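AlgW protein (Pseudomonas aeruginosa, PDB 7CO3) probably acts as an HtrA-type serine endopeptidase that joins a trypsin-like protease domain to a PDZ domain of the kind that binds peptides. Local coordinates at residues I111-A114 and E115-L119; V133-R136 and D137-T141; A220-N223 and P224-G228; T261-A264 and L265-M268. The protein carries 1 engineered substitution. All coordinates share one frame; numbering follows the deposited sequence.

Interaction 1 of 4, residues I111-A114 and E115-L119; sequences IMSA and EGYLL
A beta hairpin in the antiparallel barrel of the trypsin-like domain brings I111 and M112 of strand 104-113 against Y117, L118 and L119 of strand 117-120. I111 and L118 form a non-hydrogen-bonded antiparallel pair; their side chains lie alongside each other, with I111 CG1 3.6 Å from L118 CD2, and branched aliphatic residues suit this buried face. One residue on, M112 N donates to Y117 O at 2.9 Å. The flexible M112 chain, bent at both chi2 and chi3, brings its CE to 3.8 Å from L119 CD1. At the tip, G116 N closes the turn on S113 O at 2.9 Å, coming from above the carbonyl plane, 44° out of it. G116 has a positive phi (97°), where a side chain would jam against the preceding carbonyl. S113 OG, held between its backbone N and carbonyl carbon (chi1 62°), sits at the Y117 ring edge in the ring plane, 3.5 Å from CD2. The backbone nitrogens of S113 and Y117 are buried without a partner in the model. K158 makes a cation-pi contact with Y117 and bonds E115 O, while strand 154-158 pairs with strand 117-120 through L157. Helix 261-274 covers the face carrying M112, Y117 and L119, and I111 reaches L135 of the next hairpin.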
ATOM      1  N   ILE B 111      -7.355  -7.520  23.663  1.00 27.13           N
ATOM      2  CA  ILE B 111      -8.086  -7.952  24.850  1.00 31.33           C
ATOM      3  C   ILE B 111      -9.018  -9.086  24.471  1.00 28.91           C
ATOM      4  O   ILE B 111      -9.989  -8.880  23.738  1.00 32.72           O
ATOM      5  CB  ILE B 111      -8.878  -6.800  25.471  1.00 31.29           C
ATOM      6  CG1 ILE B 111      -7.991  -5.591  25.694  1.00 29.35           C
ATOM      7  CG2 ILE B 111      -9.550  -7.268  26.788  1.00 38.50           C
ATOM      8  CD1 ILE B 111      -8.771  -4.315  25.869  1.00 28.79           C
ATOM      9  N   MET B 112      -8.739 -10.279  24.989  1.00 34.84           N
ATOM     10  CA  MET B 112      -9.514 -11.468  24.664  1.00 34.04           C
ATOM     11  C   MET B 112     -10.630 -11.789  25.661  1.00 42.05           C
ATOM     12  O   MET B 112     -11.574 -12.490  25.290  1.00 44.99           O
ATOM     13  CB  MET B 112      -8.579 -12.673  24.542  1.00 34.44           C
ATOM     14  CG  MET B 112      -7.463 -12.504  23.538  1.00 35.22           C
ATOM     15  SD  MET B 112      -8.130 -12.148  21.881  1.00 31.91           S
ATOM     16  CE  MET B 112      -8.383 -13.822  21.291  1.00 27.90           C
ATOM     17  N   SER B 113     -10.568 -11.324  26.913  1.00 43.55           N
ATOM     18  CA  SER B 113     -11.683 -11.567  27.828  1.00 49.40           C
ATOM     19  C   SER B 113     -11.772 -10.443  28.847  1.00 44.38           C
ATOM     20  O   SER B 113     -10.782  -9.748  29.118  1.00 44.51           O
ATOM     21  CB  SER B 113     -11.579 -12.923  28.538  1.00 52.49           C
ATOM     22  OG  SER B 113     -10.412 -13.014  29.343  1.00 54.72           O
ATOM     23  N   ALA B 114     -12.983 -10.260  29.393  1.00 49.23           N
ATOM     24  CA  ALA B 114     -13.249  -9.144  30.297  1.00 50.68           C
ATOM     25  C   ALA B 114     -12.450  -9.258  31.576  1.00 47.85           C
ATOM     26  O   ALA B 114     -12.284  -8.258  32.284  1.00 48.09           O
ATOM     27  CB  ALA B 114     -14.746  -9.044  30.633  1.00 53.91           C
ATOM     28  N   GLU B 115     -11.945 -10.454  31.877  1.00 49.40           N
ATOM     29  CA  GLU B 115     -11.056 -10.681  33.009  1.00 52.35           C
ATOM     30  C   GLU B 115      -9.707  -9.993  32.857  1.00 56.57           C
ATOM     31  O   GLU B 115      -8.938  -9.969  33.826  1.00 50.61           O
ATOM     32  CB  GLU B 115     -10.816 -12.179  33.187  1.00 58.83           C
ATOM     33  CG  GLU B 115     -12.041 -13.005  33.525  1.00 70.30           C
ATOM     34  CD  GLU B 115     -12.025 -14.347  32.808  1.00 85.27           C
ATOM     35  OE1 GLU B 115     -11.154 -15.185  33.137  1.00 97.12           O
ATOM     36  OE2 GLU B 115     -12.875 -14.558  31.911  1.00 83.17           O
ATOM     37  N   GLY B 116      -9.378  -9.480  31.673  1.00 50.04           N
ATOM     38  CA  GLY B 116      -8.123  -8.784  31.456  1.00 40.91           C
ATOM     39  C   GLY B 116      -6.985  -9.583  30.849  1.00 39.10           C
ATOM     40  O   GLY B 116      -5.824  -9.206  31.038  1.00 41.20           O
ATOM     41  N   TYR B 117      -7.273 -10.671  30.137  1.00 35.58           N
ATOM     42  CA  TYR B 117      -6.250 -11.392  29.395  1.00 36.06           C
ATOM     43  C   TYR B 117      -6.085 -10.796  27.985  1.00 34.02           C
ATOM     44  O   TYR B 117      -7.067 -10.436  27.324  1.00 28.06           O
ATOM     45  CB  TYR B 117      -6.598 -12.881  29.293  1.00 44.14           C
ATOM     46  CG  TYR B 117      -6.513 -13.596  30.633  1.00 44.12           C
ATOM     47  CD1 TYR B 117      -5.304 -13.689  31.311  1.00 47.84           C
ATOM     48  CD2 TYR B 117      -7.641 -14.174  31.222  1.00 48.45           C
ATOM     49  CE1 TYR B 117      -5.213 -14.341  32.537  1.00 51.18           C
ATOM     50  CE2 TYR B 117      -7.549 -14.847  32.456  1.00 52.90           C
ATOM     51  CZ  TYR B 117      -6.339 -14.913  33.101  1.00 49.59           C
ATOM     52  OH  TYR B 117      -6.226 -15.548  34.321  1.00 59.81           O
ATOM     53  N   LEU B 118      -4.841 -10.715  27.531  1.00 35.15           N
ATOM     54  CA  LEU B 118      -4.518 -10.069  26.266  1.00 30.13           C
ATOM     55  C   LEU B 118      -3.578 -10.969  25.523  1.00 27.30           C
ATOM     56  O   LEU B 118      -2.694 -11.576  26.131  1.00 27.24           O
ATOM     57  CB  LEU B 118      -3.879  -8.673  26.451  1.00 31.29           C
ATOM     58  CG  LEU B 118      -4.808  -7.554  26.943  1.00 29.17           C
ATOM     59  CD1 LEU B 118      -4.698  -7.410  28.430  1.00 37.81           C
ATOM     60  CD2 LEU B 118      -4.525  -6.196  26.295  1.00 36.87           C
ATOM     61  N   LEU B 119      -3.784 -11.053  24.210  1.00 23.76           N
ATOM     62  CA  LEU B 119      -2.847 -11.685  23.301  1.00 23.35           C
ATOM     63  C   LEU B 119      -1.972 -10.628  22.598  1.00 26.24           C
ATOM     64  O   LEU B 119      -2.446  -9.536  22.252  1.00 27.03           O
ATOM     65  CB  LEU B 119      -3.624 -12.497  22.264  1.00 23.86           C
ATOM     66  CG  LEU B 119      -3.730 -14.016  22.440  1.00 28.66           C
ATOM     67  CD1 LEU B 119      -4.697 -14.581  21.442  1.00 28.76           C
ATOM     68  CD2 LEU B 119      -2.371 -14.713  22.350  1.00 28.67           C
TER

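Interaction 2 of 4, residues V133-R136 and D137-T141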
ATOM      1  N   VAL B 133       0.145  -1.244  29.086  1.00 32.77           N
ATOM      2  CA  VAL B 133      -0.998  -1.403  28.209  1.00 32.13           C
ATOM      3  C   VAL B 133      -1.732  -0.072  28.194  1.00 35.76           C
ATOM      4  O   VAL B 133      -2.029   0.489  29.256  1.00 37.67           O
ATOM      5  CB  VAL B 133      -1.915  -2.529  28.712  1.00 30.45           C
ATOM      6  CG1 VAL B 133      -3.273  -2.410  28.107  1.00 37.60           C
ATOM      7  CG2 VAL B 133      -1.300  -3.907  28.475  1.00 37.18           C
ATOM      8  N   ALA B 134      -2.006   0.457  27.003  1.00 29.28           N
ATOM      9  CA  ALA B 134      -2.745   1.705  26.865  1.00 36.29           C
ATOM     10  C   ALA B 134      -4.011   1.444  26.064  1.00 38.66           C
ATOM     11  O   ALA B 134      -3.947   1.069  24.881  1.00 32.97           O
ATOM     12  CB  ALA B 134      -1.893   2.804  26.219  1.00 41.34           C
ATOM     13  N   LEU B 135      -5.160   1.668  26.702  1.00 36.22           N
ATOM     14  CA  LEU B 135      -6.432   1.359  26.076  1.00 43.76           C
ATOM     15  C   LEU B 135      -6.934   2.541  25.265  1.00 40.47           C
ATOM     16  O   LEU B 135      -6.530   3.691  25.478  1.00 44.44           O
ATOM     17  CB  LEU B 135      -7.462   0.963  27.128  1.00 42.25           C
ATOM     18  CG  LEU B 135      -7.080  -0.280  27.932  1.00 46.57           C
ATOM     19  CD1 LEU B 135      -8.212  -0.609  28.872  1.00 48.04           C
ATOM     20  CD2 LEU B 135      -6.758  -1.460  27.028  1.00 40.68           C
ATOM     21  N   ARG B 136      -7.836   2.241  24.325  1.00 33.46           N
ATOM     22  CA  ARG B 136      -8.425   3.285  23.490  1.00 40.82           C
ATOM     23  C   ARG B 136      -9.129   4.363  24.308  1.00 43.90           C
ATOM     24  O   ARG B 136      -9.185   5.521  23.884  1.00 40.25           O
ATOM     25  CB  ARG B 136      -9.407   2.670  22.507  1.00 37.50           C
ATOM     26  CG  ARG B 136      -9.720   3.595  21.363  1.00 38.29           C
ATOM     27  CD  ARG B 136     -10.561   2.893  20.343  1.00 37.15           C
ATOM     28  NE  ARG B 136     -11.356   3.828  19.562  1.00 47.68           N
ATOM     29  CZ  ARG B 136     -12.669   3.945  19.673  1.00 54.36           C
ATOM     30  NH1 ARG B 136     -13.321   4.826  18.929  1.00 52.86           N
ATOM     31  NH2 ARG B 136     -13.329   3.181  20.533  1.00 56.30           N
ATOM     32  N   ASP B 137      -9.684   4.003  25.471  1.00 49.95           N
ATOM     33  CA  ASP B 137     -10.414   4.983  26.272  1.00 47.09           C
ATOM     34  C   ASP B 137      -9.493   5.903  27.046  1.00 46.48           C
ATOM     35  O   ASP B 137      -9.981   6.818  27.708  1.00 50.55           O
ATOM     36  CB  ASP B 137     -11.405   4.289  27.222  1.00 52.85           C
ATOM     37  CG  ASP B 137     -10.719   3.373  28.255  1.00 50.46           C
ATOM     38  OD1 ASP B 137      -9.572   3.632  28.657  1.00 49.09           O
ATOM     39  OD2 ASP B 137     -11.349   2.358  28.643  1.00 53.67           O
ATOM     40  N   GLY B 138      -8.188   5.672  26.994  1.00 48.08           N
ATOM     41  CA  GLY B 138      -7.233   6.500  27.700  1.00 48.69           C
ATOM     42  C   GLY B 138      -6.632   5.873  28.939  1.00 53.75           C
ATOM     43  O   GLY B 138      -5.596   6.356  29.401  1.00 54.26           O
ATOM     44  N   ARG B 139      -7.252   4.836  29.504  1.00 51.67           N
ATOM     45  CA  ARG B 139      -6.691   4.204  30.697  1.00 51.25           C
ATOM     46  C   ARG B 139      -5.363   3.542  30.350  1.00 49.98           C
ATOM     47  O   ARG B 139      -5.202   2.975  29.267  1.00 51.35           O
ATOM     48  CB  ARG B 139      -7.641   3.139  31.263  1.00 53.54           C
ATOM     49  CG  ARG B 139      -8.851   3.626  32.042  1.00 49.96           C
ATOM     50  CD  ARG B 139     -10.077   2.788  31.680  1.00 54.16           C
ATOM     51  NE  ARG B 139     -10.029   1.440  32.231  1.00 64.63           N
ATOM     52  CZ  ARG B 139     -10.887   0.468  31.934  1.00 60.82           C
ATOM     53  NH1 ARG B 139     -11.867   0.671  31.068  1.00 53.82           N
ATOM     54  NH2 ARG B 139     -10.759  -0.717  32.499  1.00 64.93           N
ATOM     55  N   GLU B 140      -4.418   3.613  31.278  1.00 48.42           N
ATOM     56  CA  GLU B 140      -3.143   2.920  31.181  1.00 53.22           C
ATOM     57  C   GLU B 140      -2.930   2.067  32.426  1.00 47.85           C
ATOM     58  O   GLU B 140      -3.406   2.399  33.519  1.00 52.29           O
ATOM     59  CB  GLU B 140      -1.992   3.919  31.013  1.00 61.16           C
ATOM     60  CG  GLU B 140      -2.127   4.745  29.737  1.00 76.85           C
ATOM     61  CD  GLU B 140      -0.920   5.615  29.444  1.00 98.36           C
ATOM     62  OE1 GLU B 140       0.202   5.216  29.815  1.00107.64           O
ATOM     63  OE2 GLU B 140      -1.092   6.696  28.836  1.00107.79           O
ATOM     64  N   THR B 141      -2.212   0.959  32.252  1.00 46.55           N
ATOM     65  CA  THR B 141      -1.920   0.066  33.367  1.00 44.42           C
ATOM     66  C   THR B 141      -0.711  -0.778  33.018  1.00 43.20           C
ATOM     67  O   THR B 141      -0.366  -0.953  31.849  1.00 42.71           O
ATOM     68  CB  THR B 141      -3.110  -0.845  33.726  1.00 51.31           C
ATOM     69  OG1 THR B 141      -2.805  -1.572  34.920  1.00 46.57           O
ATOM     70  CG2 THR B 141      -3.407  -1.869  32.612  1.00 42.50           C
TER
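The hairpin between strands 130-134 and 140-149, part of the trypsin-like barrel, turns back at L135-G138 in a type I beta turn followed by a G1 beta bulge, and both backbone polar atoms of L135, its N and its O, are bonded across the turn. L135 N donates to R139 O at 2.9 Å, and L135 O accepts from G138 N, which approaches from well above the carbonyl plane, 57° out of it. G138 takes the positive phi of the bulge position, where a CB would press on the carbonyl oxygen before it. Farther from the turn, V133 and T141 are a hydrogen-bonded pair: V133 N reaches T141 O at 2.8 Å and T141 N returns to V133 O at 3.0 Å. Their beta-branched side chains suit an extended strand. On the other face small A134 lets E140 lie over it, A134 CB 4.0 Å from E140 CG. The side chain of V133, on the face it shares with T141, packs on A67 and L69 of strand 66-72.

D137 locks the turn from its own side chain. With CG between the backbone N and carbonyl carbon (chi1 63°), OD1 accepts from R139 N at 2.7 Å, an Asx turn. The second oxygen, OD2, makes a salt bridge with R139 NH1 at 3.0 Å on its syn side, so one carboxylate fixes both the backbone and the side chain of R139. The guanidinium so positioned is roofed on one face by an apolar methyl: L135 CD1 stands over its centre, 4.2 Å above the plane.

Interaction 3 of 4, residues A220-N223 and P224-G228; sequences AAIN and PGNAG. Engineered in segment 224-228: A227 (natural residue Ser).
The carboxamide of N226 has I222 CG2 on one face, towards its CB end (I222 CG2 to N226 CB 3.7 Å), and turns its oxygen to N223. OD1 accepts from N223 N at 2.9 Å; the donor is tilted 33° from the amide plane, to the same side as I222. A water also donates to OD1 at 2.9 Å and accepts from N223 ND2 at 3.1 Å, linking the two carboxamides, with a weaker bond to A221 O. The N223 amide has further anchors: its OD1 takes the backbone N of S252, its strongest polar partner, and its ND2 reaches Q253 O of the second subunit.

Between the asparagines runs a type II beta turn, closed by N226 N to N223 O at 2.8 Å. P224 suits its second position, where phi is restricted, and G225 its third, where phi is positive (102°). Next comes A227, an engineered alanine at a natural serine beside H123. The natural sequence there, GNSGG, is the HtrA form of the GDSGG motif that carries the nucleophilic serine in trypsin, so this is probably the active-site loop.

Since N226 OD1 receives two donors and N223 is bonded at both ends of its amide, the oxygen and nitrogen of each group can be told apart, and the backbone entering position 227 is held by side chains as well as by the turn.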
ATOM      1  N   ALA B 220      -3.799  -5.408   3.746  1.00 16.21           N
ATOM      2  CA  ALA B 220      -4.002  -4.263   4.640  1.00 17.92           C
ATOM      3  C   ALA B 220      -2.647  -3.786   5.160  1.00 15.31           C
ATOM      4  O   ALA B 220      -1.835  -4.590   5.608  1.00 19.03           O
ATOM      5  CB  ALA B 220      -4.925  -4.630   5.791  1.00 15.46           C
ATOM      6  N   ALA B 221      -2.384  -2.476   5.044  1.00 15.82           N
ATOM      7  CA  ALA B 221      -1.040  -1.956   5.321  1.00 18.29           C
ATOM      8  C   ALA B 221      -0.686  -2.299   6.758  1.00 16.25           C
ATOM      9  O   ALA B 221      -1.452  -2.023   7.687  1.00 18.52           O
ATOM     10  CB  ALA B 221      -0.950  -0.436   5.091  1.00 16.08           C
ATOM     11  N   ILE B 222       0.454  -2.958   6.922  1.00 18.78           N
ATOM     12  CA  ILE B 222       0.929  -3.410   8.213  1.00 16.45           C
ATOM     13  C   ILE B 222       2.384  -3.037   8.315  1.00 16.62           C
ATOM     14  O   ILE B 222       3.167  -3.364   7.421  1.00 16.72           O
ATOM     15  CB  ILE B 222       0.707  -4.923   8.409  1.00 21.43           C
ATOM     16  CG1 ILE B 222      -0.774  -5.200   8.650  1.00 16.68           C
ATOM     17  CG2 ILE B 222       1.536  -5.437   9.583  1.00 20.57           C
ATOM     18  CD1 ILE B 222      -1.089  -6.690   8.488  1.00 19.42           C
ATOM     19  N   ASN B 223       2.731  -2.352   9.384  1.00 15.35           N
ATOM     20  CA  ASN B 223       4.027  -1.733   9.607  1.00 20.06           C
ATOM     21  C   ASN B 223       4.593  -2.093  10.965  1.00 21.57           C
ATOM     22  O   ASN B 223       3.849  -2.548  11.834  1.00 20.96           O
ATOM     23  CB  ASN B 223       3.880  -0.210   9.520  1.00 17.60           C
ATOM     24  CG  ASN B 223       3.773   0.257   8.072  1.00 20.10           C
ATOM     25  OD1 ASN B 223       4.770   0.226   7.357  1.00 14.88           O
ATOM     26  ND2 ASN B 223       2.587   0.682   7.655  1.00 13.72           N
ATOM     27  N   PRO B 224       5.904  -1.897  11.189  1.00 23.68           N
ATOM     28  CA  PRO B 224       6.433  -1.983  12.568  1.00 31.98           C
ATOM     29  C   PRO B 224       5.572  -1.169  13.508  1.00 23.45           C
ATOM     30  O   PRO B 224       5.169  -0.053  13.194  1.00 21.77           O
ATOM     31  CB  PRO B 224       7.855  -1.419  12.455  1.00 34.82           C
ATOM     32  CG  PRO B 224       8.259  -1.681  10.964  1.00 25.40           C
ATOM     33  CD  PRO B 224       6.945  -1.527  10.206  1.00 24.02           C
ATOM     34  N   GLY B 225       5.245  -1.751  14.660  1.00 23.82           N
ATOM     35  CA  GLY B 225       4.221  -1.215  15.536  1.00 24.22           C
ATOM     36  C   GLY B 225       2.882  -1.942  15.463  1.00 24.65           C
ATOM     37  O   GLY B 225       2.111  -1.858  16.419  1.00 25.94           O
ATOM     38  N   ASN B 226       2.571  -2.643  14.348  1.00 24.85           N
ATOM     39  CA  ASN B 226       1.313  -3.409  14.245  1.00 31.81           C
ATOM     40  C   ASN B 226       1.370  -4.761  14.974  1.00 26.34           C
ATOM     41  O   ASN B 226       0.320  -5.388  15.188  1.00 19.76           O
ATOM     42  CB  ASN B 226       0.951  -3.671  12.779  1.00 24.09           C
ATOM     43  CG  ASN B 226       0.160  -2.522  12.141  1.00 19.32           C
ATOM     44  OD1 ASN B 226       0.724  -1.722  11.416  1.00 20.27           O
ATOM     45  ND2 ASN B 226      -1.133  -2.448  12.405  1.00 18.41           N
ATOM     46  N   ALA B 227       2.564  -5.242  15.303  1.00 23.82           N
ATOM     47  CA  ALA B 227       2.718  -6.586  15.842  1.00 28.27           C
ATOM     48  C   ALA B 227       1.933  -6.751  17.146  1.00 21.27           C
ATOM     49  O   ALA B 227       2.001  -5.904  18.034  1.00 22.59           O
ATOM     50  CB  ALA B 227       4.191  -6.885  16.067  1.00 28.41           C
ATOM     51  N   GLY B 228       1.144  -7.837  17.232  1.00 25.78           N
ATOM     52  CA  GLY B 228       0.319  -8.118  18.390  1.00 21.37           C
ATOM     53  C   GLY B 228      -1.084  -7.574  18.310  1.00 25.58           C
ATOM     54  O   GLY B 228      -1.910  -7.915  19.168  1.00 23.33           O
TER
HETATM   55  O   HOH W   1      -0.035   0.054   9.220  1.00 19.22           O

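Interaction 4 of 4, residues T261-A264 and L265-M268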
ATOM      1  N   THR B 261      -6.893 -17.042  14.228  1.00 28.63           N
ATOM      2  CA  THR B 261      -7.520 -17.062  15.545  1.00 29.07           C
ATOM      3  C   THR B 261      -7.555 -18.475  16.118  1.00 31.26           C
ATOM      4  O   THR B 261      -7.311 -18.672  17.317  1.00 29.94           O
ATOM      5  CB  THR B 261      -8.929 -16.469  15.437  1.00 31.01           C
ATOM      6  OG1 THR B 261      -8.882 -15.023  15.414  1.00 30.03           O
ATOM      7  CG2 THR B 261      -9.785 -16.898  16.612  1.00 36.49           C
ATOM      8  N   LYS B 262      -7.828 -19.469  15.260  1.00 33.86           N
ATOM      9  CA  LYS B 262      -7.951 -20.858  15.707  1.00 41.41           C
ATOM     10  C   LYS B 262      -6.658 -21.356  16.345  1.00 37.50           C
ATOM     11  O   LYS B 262      -6.689 -21.999  17.400  1.00 37.77           O
ATOM     12  CB  LYS B 262      -8.358 -21.760  14.537  1.00 40.32           C
ATOM     13  CG  LYS B 262      -8.556 -23.258  14.911  1.00 44.76           C
ATOM     14  CD  LYS B 262      -9.492 -23.965  13.929  1.00 82.51           C
ATOM     15  CE  LYS B 262      -8.761 -25.008  13.085  1.00 85.30           C
ATOM     16  NZ  LYS B 262      -9.666 -25.678  12.099  1.00 84.94           N
ATOM     17  N   LEU B 263      -5.513 -21.078  15.715  1.00 35.43           N
ATOM     18  CA  LEU B 263      -4.231 -21.370  16.342  1.00 32.99           C
ATOM     19  C   LEU B 263      -4.023 -20.535  17.591  1.00 34.95           C
ATOM     20  O   LEU B 263      -3.598 -21.063  18.623  1.00 38.99           O
ATOM     21  CB  LEU B 263      -3.082 -21.122  15.359  1.00 35.35           C
ATOM     22  CG  LEU B 263      -1.664 -21.448  15.839  1.00 36.02           C
ATOM     23  CD1 LEU B 263      -1.661 -22.886  16.409  1.00 46.21           C
ATOM     24  CD2 LEU B 263      -0.645 -21.323  14.706  1.00 39.03           C
ATOM     25  N   ALA B 264      -4.300 -19.229  17.519  1.00 34.21           N
ATOM     26  CA  ALA B 264      -3.957 -18.361  18.642  1.00 30.70           C
ATOM     27  C   ALA B 264      -4.779 -18.687  19.889  1.00 37.47           C
ATOM     28  O   ALA B 264      -4.281 -18.548  21.020  1.00 29.06           O
ATOM     29  CB  ALA B 264      -4.125 -16.890  18.251  1.00 27.99           C
ATOM     30  N   LEU B 265      -6.056 -19.069  19.711  1.00 34.84           N
ATOM     31  CA  LEU B 265      -6.904 -19.374  20.865  1.00 39.93           C
ATOM     32  C   LEU B 265      -6.414 -20.617  21.612  1.00 40.78           C
ATOM     33  O   LEU B 265      -6.430 -20.642  22.851  1.00 41.46           O
ATOM     34  CB  LEU B 265      -8.358 -19.544  20.431  1.00 42.87           C
ATOM     35  CG  LEU B 265      -9.072 -18.331  19.856  1.00 41.02           C
ATOM     36  CD1 LEU B 265     -10.558 -18.576  19.643  1.00 41.82           C
ATOM     37  CD2 LEU B 265      -8.845 -17.176  20.789  1.00 47.14           C
ATOM     38  N   GLU B 266      -5.980 -21.646  20.878  1.00 38.46           N
ATOM     39  CA  GLU B 266      -5.366 -22.830  21.486  1.00 45.58           C
ATOM     40  C   GLU B 266      -4.226 -22.429  22.408  1.00 43.71           C
ATOM     41  O   GLU B 266      -4.283 -22.646  23.632  1.00 44.29           O
ATOM     42  CB  GLU B 266      -4.797 -23.756  20.408  1.00 49.69           C
ATOM     43  CG  GLU B 266      -5.717 -24.754  19.748  1.00 83.84           C
ATOM     44  CD  GLU B 266      -5.112 -25.251  18.444  1.00115.50           C
ATOM     45  OE1 GLU B 266      -3.991 -25.801  18.482  1.00127.79           O
ATOM     46  OE2 GLU B 266      -5.734 -25.052  17.380  1.00126.35           O
ATOM     47  N   VAL B 267      -3.182 -21.826  21.814  1.00 42.76           N
ATOM     48  CA  VAL B 267      -2.029 -21.301  22.537  1.00 33.10           C
ATOM     49  C   VAL B 267      -2.457 -20.499  23.756  1.00 28.61           C
ATOM     50  O   VAL B 267      -1.967 -20.745  24.866  1.00 32.59           O
ATOM     51  CB  VAL B 267      -1.170 -20.462  21.578  1.00 27.01           C
ATOM     52  CG1 VAL B 267      -0.144 -19.618  22.356  1.00 30.47           C
ATOM     53  CG2 VAL B 267      -0.510 -21.354  20.540  1.00 30.34           C
ATOM     54  N   MET B 268      -3.376 -19.543  23.579  1.00 27.06           N
ATOM     55  CA  MET B 268      -3.801 -18.694  24.694  1.00 28.95           C
ATOM     56  C   MET B 268      -4.391 -19.522  25.837  1.00 39.33           C
ATOM     57  O   MET B 268      -4.081 -19.290  27.009  1.00 33.49           O
ATOM     58  CB  MET B 268      -4.852 -17.693  24.251  1.00 31.94           C
ATOM     59  CG  MET B 268      -5.247 -16.721  25.327  1.00 33.95           C
ATOM     60  SD  MET B 268      -6.675 -15.767  24.877  1.00 39.03           S
ATOM     61  CE  MET B 268      -7.719 -17.019  24.151  1.00 45.93           C
TER
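T261 and L265, one turn apart at the start of helix 261-274, point the same way and lie side by side. T261 CG2 stands anti to its backbone N and meets L265 CD1 at 3.5 Å, while T261 O sits only 3.1 Å from L265 CG, a tight fit. The same carbonyl receives L265 N at 2.7 Å in the first i to i+4 bond of the helix. Putting CG2 towards L265 leaves the threonine hydroxyl on another side, where OG1 makes a weak hydrogen bond with L238 O; threonine thus serves an apolar and a polar neighbour at once.

K262 and E266 repeat the side-by-side pattern on the exposed flank. Their charges are opposite but the groups do not join: K262 NZ is 6.6 Å from E266 OE2. E266 is poorly ordered, and each charge has a long, weak ion pair with a residue outside these two turns, K262 with D173 and E266 with R347. Long flexible polar chains suit this open side.

The buried flank is formed by A264, V267 and M268. A264, short enough for a close approach, packs on L119 and on L154, which V267 also meets. The backbone here is less even: V267 N lies 3.3 Å from L263 O in a weak bond. V267 CG2 is close to the same oxygen, 3.6 Å from L263 O. The next bond is firmer, M268 N meeting A264 O at 2.9 Å, tilted 24° from the carbonyl plane, with M268 CB 3.4 Å from the oxygen.

Overall arrangement
The four contacts follow one another along the chain, and interactions 1, 2 and 3 belong to the trypsin-like domain. Interactions 1 and 2 are hairpins of one six-stranded barrel, centres about 13 Å apart, touching where I111 CD1 meets L135 CD2 at 3.7 Å. Interaction 4, its centre about 13 Å from that of interaction 1, packs its helix against the first hairpin, M112 CE meeting L265 CD2 at 3.4 Å; interaction 1 therefore bridges interactions 2 and 4, whose centres are about 24 Å apart. Interactions 1 and 3 have centres about 20 Å apart and do not touch; yet G225 and A227 bond S108 of strand 104-113, tying the probable active-site loop to the first hairpin's strand.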